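Local coordinates for protein erythromycin dehydratase (Saccharopolyspora erythraea, PDB 3EL6) that probably removes water from a beta-hydroxyacyl chain carried by the erythromycin polyketide synthase, leaving an alpha,beta-unsaturated intermediate, at residues 86-91 against 222-227; 234-239 against 279-284. One frame throughout, in Å; residues are numbered along the deposited sequence.

How the contacts relate
Starting from the N terminus, helix 79-93 supplies 86-91, and the chain then runs through 130 residues, rich in strand, before 222-227 returns to it. Contact 1 closes that long loop and joins helix 79-93 to the loop before helix 227-235, within the double hotdog fold. Helix 227-235 starts at the last residue of contact 1 and carries the chain to 234-239, which includes its last residues; from there contact 2 spans 39 residues to strand 278-284. The two loops therefore lie in series, neither nested nor crossed, with centres about 18 Å apart. Contact 2 sets 234-239 against the sheet. The contacts also meet directly, Phe225 CZ packing 4.2 Å from Val283 CG1.

Contact 1 of 2, residues 86-91 against 222-227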
loop_
_atom_site.group_PDB
_atom_site.type_symbol
_atom_site.label_atom_id
_atom_site.label_comp_id
_atom_site.label_asym_id
_atom_site.label_seq_id
_atom_site.Cartn_x
_atom_site.Cartn_y
_atom_site.Cartn_z
ATOM N N ALA A 86 -3.205 -4.335 -15.084
ATOM C CA ALA A 86 -3.757 -2.996 -14.795
ATOM C C ALA A 86 -5.277 -2.983 -14.877
ATOM O O ALA A 86 -5.921 -2.318 -14.091
ATOM C CB ALA A 86 -3.157 -1.946 -15.793
ATOM N N LEU A 87 -5.864 -3.723 -15.810
ATOM C CA LEU A 87 -7.318 -3.869 -15.858
ATOM C C LEU A 87 -7.857 -4.569 -14.602
ATOM O O LEU A 87 -8.951 -4.242 -14.120
ATOM C CB LEU A 87 -7.707 -4.668 -17.143
ATOM C CG LEU A 87 -7.504 -3.884 -18.452
ATOM C CD1 LEU A 87 -7.617 -4.888 -19.654
ATOM C CD2 LEU A 87 -8.629 -2.792 -18.599
ATOM N N ALA A 88 -7.096 -5.540 -14.094
ATOM C CA ALA A 88 -7.494 -6.312 -12.893
ATOM C C ALA A 88 -7.453 -5.369 -11.707
ATOM O O ALA A 88 -8.360 -5.385 -10.859
ATOM C CB ALA A 88 -6.522 -7.465 -12.639
ATOM N N ALA A 89 -6.394 -4.560 -11.643
ATOM C CA ALA A 89 -6.289 -3.517 -10.599
ATOM C C ALA A 89 -7.475 -2.539 -10.692
ATOM O O ALA A 89 -8.121 -2.226 -9.679
ATOM C CB ALA A 89 -4.943 -2.749 -10.701
ATOM N N GLY A 90 -7.790 -2.078 -11.892
ATOM C CA GLY A 90 -8.900 -1.127 -12.038
ATOM C C GLY A 90 -10.192 -1.749 -11.592
ATOM O O GLY A 90 -10.985 -1.116 -10.888
ATOM N N GLU A 91 -10.457 -2.990 -11.996
ATOM C CA GLU A 91 -11.694 -3.613 -11.552
ATOM C C GLU A 91 -11.751 -3.719 -10.023
ATOM O O GLU A 91 -12.807 -3.486 -9.378
ATOM C CB GLU A 91 -11.877 -5.003 -12.220
ATOM C CG GLU A 91 -13.217 -5.654 -11.865
ATOM C CD GLU A 91 -14.477 -4.844 -12.382
ATOM O OE1 GLU A 91 -15.465 -4.805 -11.634
ATOM O OE2 GLU A 91 -14.526 -4.289 -13.517
ATOM N N GLY A 222 -9.422 -16.189 -13.978
ATOM C CA GLY A 222 -9.114 -15.130 -13.052
ATOM C C GLY A 222 -8.394 -14.003 -13.736
ATOM O O GLY A 222 -8.272 -12.939 -13.142
ATOM N N TYR A 223 -7.990 -14.186 -14.992
ATOM C CA TYR A 223 -7.467 -13.033 -15.759
ATOM C C TYR A 223 -8.599 -12.054 -16.092
ATOM O O TYR A 223 -9.756 -12.470 -16.229
ATOM C CB TYR A 223 -6.764 -13.422 -17.058
ATOM C CG TYR A 223 -5.511 -14.229 -16.866
ATOM C CD1 TYR A 223 -4.334 -13.621 -16.505
ATOM C CD2 TYR A 223 -5.506 -15.610 -17.064
ATOM C CE1 TYR A 223 -3.163 -14.339 -16.318
ATOM C CE2 TYR A 223 -4.321 -16.341 -16.875
ATOM C CZ TYR A 223 -3.182 -15.695 -16.513
ATOM O OH TYR A 223 -2.019 -16.398 -16.349
ATOM N N ALA A 224 -8.264 -10.769 -16.259
ATOM C CA ALA A 224 -9.274 -9.795 -16.675
ATOM C C ALA A 224 -9.461 -9.988 -18.152
ATOM O O ALA A 224 -10.583 -10.147 -18.603
ATOM C CB ALA A 224 -8.828 -8.354 -16.371
ATOM N N PHE A 225 -8.357 -10.020 -18.893
ATOM C CA PHE A 225 -8.330 -10.410 -20.328
ATOM C C PHE A 225 -7.029 -11.228 -20.465
ATOM O O PHE A 225 -5.936 -10.671 -20.412
ATOM C CB PHE A 225 -8.208 -9.181 -21.238
ATOM C CG PHE A 225 -8.514 -9.459 -22.728
ATOM C CD1 PHE A 225 -9.541 -8.767 -23.373
ATOM C CD2 PHE A 225 -7.764 -10.392 -23.465
ATOM C CE1 PHE A 225 -9.834 -9.002 -24.750
ATOM C CE2 PHE A 225 -8.020 -10.632 -24.833
ATOM C CZ PHE A 225 -9.065 -9.963 -25.478
ATOM N N HIS A 226 -7.143 -12.536 -20.626
ATOM C CA HIS A 226 -5.931 -13.394 -20.710
ATOM C C HIS A 226 -4.818 -12.779 -21.516
ATOM O O HIS A 226 -4.992 -12.437 -22.705
ATOM C CB HIS A 226 -6.313 -14.782 -21.329
ATOM C CG HIS A 226 -5.279 -15.834 -21.058
ATOM N ND1 HIS A 226 -3.998 -15.731 -21.511
ATOM C CD2 HIS A 226 -5.322 -16.951 -20.276
ATOM C CE1 HIS A 226 -3.290 -16.767 -21.078
ATOM N NE2 HIS A 226 -4.080 -17.527 -20.329
ATOM N N PRO A 227 -3.615 -12.607 -20.927
ATOM C CA PRO A 227 -2.601 -11.828 -21.594
ATOM C C PRO A 227 -2.006 -12.464 -22.845
ATOM O O PRO A 227 -1.477 -11.727 -23.752
ATOM C CB PRO A 227 -1.544 -11.607 -20.490
ATOM C CG PRO A 227 -1.754 -12.717 -19.582
ATOM C CD PRO A 227 -3.176 -13.068 -19.585
#
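The backbone N-H groups of Ala224 and Phe225 share one carboxylate oxygen, OD1 of Asp84: Phe225 N gives a hydrogen bond, Ala224 N a weak one. Asp84 lies one turn before Ala88 on helix 79-93, so its short acidic side chain holds the bend of 222-227 against the helix flank. Beside this polar grip the contact is apolar and small. The methyl of Ala224 points at the helix, its CB 3.9 Å from Leu87 CB and 4.0 Å from the backbone N of Ala88. A second, looser touch brings Ala88 CB to 4.5 Å from Ala224 CB. Alanine suits both places, because the backbones approach to 5.4 Å between Ala88 CA and Ala224 CA. Leu87 meets the loop with its CB; a chi1 of -71°, with CG anti to the carbonyl carbon, carries the branched end on toward Val257 and Leu259 of strand 251-259, the latter also touched by Ala224 and Phe225. Farther along the bend, His226 ND1 accepts from Val228 N as the N-cap of helix 227-235. In this double hotdog the contact thus sets the lead-in to helix 227-235 against helix 79-93. Across the two segments the packing is non-directional, the Ala224 methyl lying on the Leu87 methylene and on the helix backbone beside Ala88; small apolar side chains allow this close approach, and Asp84 of the same helix adds a polar hold on the loop through Phe225 N and, weakly, Ala224 N.

Contact 2 of 2, residues 234-239 against 279-284; sequences AQTLSL and MALRVT
Leu237 and Met279 lie side by side but point opposite ways along their length, so that the branch point of one lies alongside the middle of the other. Leu237 CG is 3.8 Å from Met279 SD and equally near Met279 CG, while Leu237 CD1 lies 4.0 Å from Met279 CB. The extended chi2 of Met279 (-169°) carries its SD out alongside Leu237, 4.1 Å from Leu237 CA; methionine, flexible and unbranched, can follow the leucine in this way. Leu281 is turned differently and crosses both its partners at a slant. Its CD2 methyl rests 4.0 Å from Leu237 CD1 and 3.6 Å from Thr236 OG1. That hydroxyl can lie against a methyl because it is bonded to Val233 O, one turn back; a chi1 of 64°, with OG1 between the backbone N and the carbonyl carbon, lets it reach there. This is the hotdog arrangement, the C-terminal part of helix 227-235 and the helical residues that follow lying over the antiparallel sheet that wraps them. The helix carries the DxxxQ/H motif known in polyketide dehydratases, here Asp231 to Gln235, preceded by the dipeptide His226-Pro227. Met279 and Leu281, alternate residues of strand 278-284, point toward 234-239, whereas Ala280 between them points away. Branched leucines suit this buried interface: the two methyls of each spread over several neighbours, and Leu297 on the adjoining strand and Leu242 in a loop extend the apolar surface around Leu237. Beyond the interface, Gln235 O accepts both Ser238 N and Ser238 OG, the latter at 2.9 Å.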
loop_
_atom_site.group_PDB
_atom_site.type_symbol
_atom_site.label_atom_id
_atom_site.label_comp_id
_atom_site.label_asym_id
_atom_site.label_seq_id
_atom_site.Cartn_x
_atom_site.Cartn_y
_atom_site.Cartn_z
ATOM N N ALA A 234 -3.364 -7.827 -30.167
ATOM C CA ALA A 234 -2.410 -6.837 -30.635
ATOM C C ALA A 234 -1.616 -7.309 -31.837
ATOM O O ALA A 234 -1.154 -6.497 -32.680
ATOM C CB ALA A 234 -1.446 -6.441 -29.463
ATOM N N GLN A 235 -1.422 -8.623 -31.938
ATOM C CA GLN A 235 -0.729 -9.145 -33.139
ATOM C C GLN A 235 -1.434 -8.797 -34.445
ATOM O O GLN A 235 -0.793 -8.797 -35.476
ATOM C CB GLN A 235 -0.494 -10.648 -33.064
ATOM C CG GLN A 235 0.594 -11.106 -32.090
ATOM C CD GLN A 235 0.615 -12.632 -32.058
ATOM O OE1 GLN A 235 0.470 -13.253 -33.110
ATOM N NE2 GLN A 235 0.694 -13.236 -30.851
ATOM N N THR A 236 -2.724 -8.480 -34.392
ATOM C CA THR A 236 -3.414 -8.169 -35.629
ATOM C C THR A 236 -2.776 -6.944 -36.306
ATOM O O THR A 236 -2.933 -6.746 -37.528
ATOM C CB THR A 236 -4.905 -7.977 -35.449
ATOM O OG1 THR A 236 -5.132 -6.834 -34.616
ATOM C CG2 THR A 236 -5.568 -9.232 -34.766
ATOM N N LEU A 237 -2.078 -6.091 -35.530
ATOM C CA LEU A 237 -1.464 -4.909 -36.127
ATOM C C LEU A 237 -0.386 -5.289 -37.131
ATOM O O LEU A 237 -0.050 -4.486 -38.021
ATOM C CB LEU A 237 -0.862 -3.968 -35.065
ATOM C CG LEU A 237 -1.875 -2.918 -34.516
ATOM C CD1 LEU A 237 -3.068 -3.533 -33.879
ATOM C CD2 LEU A 237 -1.198 -1.897 -33.513
ATOM N N SER A 238 0.176 -6.490 -37.002
ATOM C CA SER A 238 1.189 -6.937 -37.942
ATOM C C SER A 238 0.613 -7.291 -39.326
ATOM O O SER A 238 1.370 -7.405 -40.298
ATOM C CB SER A 238 1.981 -8.125 -37.378
ATOM O OG SER A 238 1.221 -9.339 -37.463
ATOM N N LEU A 239 -0.701 -7.435 -39.421
ATOM C CA LEU A 239 -1.348 -7.885 -40.662
ATOM C C LEU A 239 -1.785 -6.739 -41.584
ATOM O O LEU A 239 -2.226 -6.978 -42.716
ATOM C CB LEU A 239 -2.571 -8.742 -40.336
ATOM C CG LEU A 239 -2.297 -10.012 -39.516
ATOM C CD1 LEU A 239 -3.602 -10.742 -39.200
ATOM C CD2 LEU A 239 -1.306 -10.917 -40.250
ATOM N N MET A 279 -3.509 1.625 -34.329
ATOM C CA MET A 279 -4.799 1.146 -34.783
ATOM C C MET A 279 -5.731 1.046 -33.619
ATOM O O MET A 279 -5.260 0.845 -32.483
ATOM C CB MET A 279 -4.705 -0.264 -35.427
ATOM C CG MET A 279 -3.740 -0.335 -36.647
ATOM S SD MET A 279 -3.877 -1.916 -37.577
ATOM C CE MET A 279 -5.437 -1.645 -38.469
ATOM N N ALA A 280 -7.035 1.146 -33.894
ATOM C CA ALA A 280 -8.100 0.972 -32.904
ATOM C C ALA A 280 -8.514 -0.478 -32.951
ATOM O O ALA A 280 -8.439 -1.096 -33.996
ATOM C CB ALA A 280 -9.280 1.812 -33.246
ATOM N N LEU A 281 -8.953 -1.028 -31.839
ATOM C CA LEU A 281 -9.326 -2.430 -31.849
ATOM C C LEU A 281 -10.714 -2.606 -31.320
ATOM O O LEU A 281 -11.111 -2.009 -30.312
ATOM C CB LEU A 281 -8.338 -3.241 -30.980
ATOM C CG LEU A 281 -6.901 -3.350 -31.445
ATOM C CD1 LEU A 281 -5.949 -3.908 -30.377
ATOM C CD2 LEU A 281 -6.848 -4.309 -32.688
ATOM N N ARG A 282 -11.483 -3.490 -31.937
ATOM C CA ARG A 282 -12.771 -3.793 -31.414
ATOM C C ARG A 282 -12.861 -5.298 -31.291
ATOM O O ARG A 282 -12.635 -5.984 -32.285
ATOM C CB ARG A 282 -13.849 -3.315 -32.407
ATOM C CG ARG A 282 -15.248 -3.543 -31.898
ATOM C CD ARG A 282 -16.236 -2.556 -32.540
ATOM N NE ARG A 282 -17.553 -2.576 -31.874
ATOM C CZ ARG A 282 -17.951 -1.717 -30.940
ATOM N NH1 ARG A 282 -17.142 -0.732 -30.529
ATOM N NH2 ARG A 282 -19.169 -1.857 -30.396
ATOM N N VAL A 283 -13.158 -5.809 -30.111
ATOM C CA VAL A 283 -13.002 -7.213 -29.837
ATOM C C VAL A 283 -14.359 -7.751 -29.419
ATOM O O VAL A 283 -14.983 -7.237 -28.444
ATOM C CB VAL A 283 -11.991 -7.481 -28.647
ATOM C CG1 VAL A 283 -11.925 -9.002 -28.370
ATOM C CG2 VAL A 283 -10.613 -6.872 -28.969
ATOM N N THR A 284 -14.854 -8.758 -30.139
ATOM C CA THR A 284 -16.137 -9.397 -29.776
ATOM C C THR A 284 -16.021 -10.888 -29.530
ATOM O O THR A 284 -15.005 -11.480 -29.915
ATOM C CB THR A 284 -17.187 -9.236 -30.913
ATOM O OG1 THR A 284 -16.579 -9.624 -32.152
ATOM C CG2 THR A 284 -17.550 -7.755 -31.083
#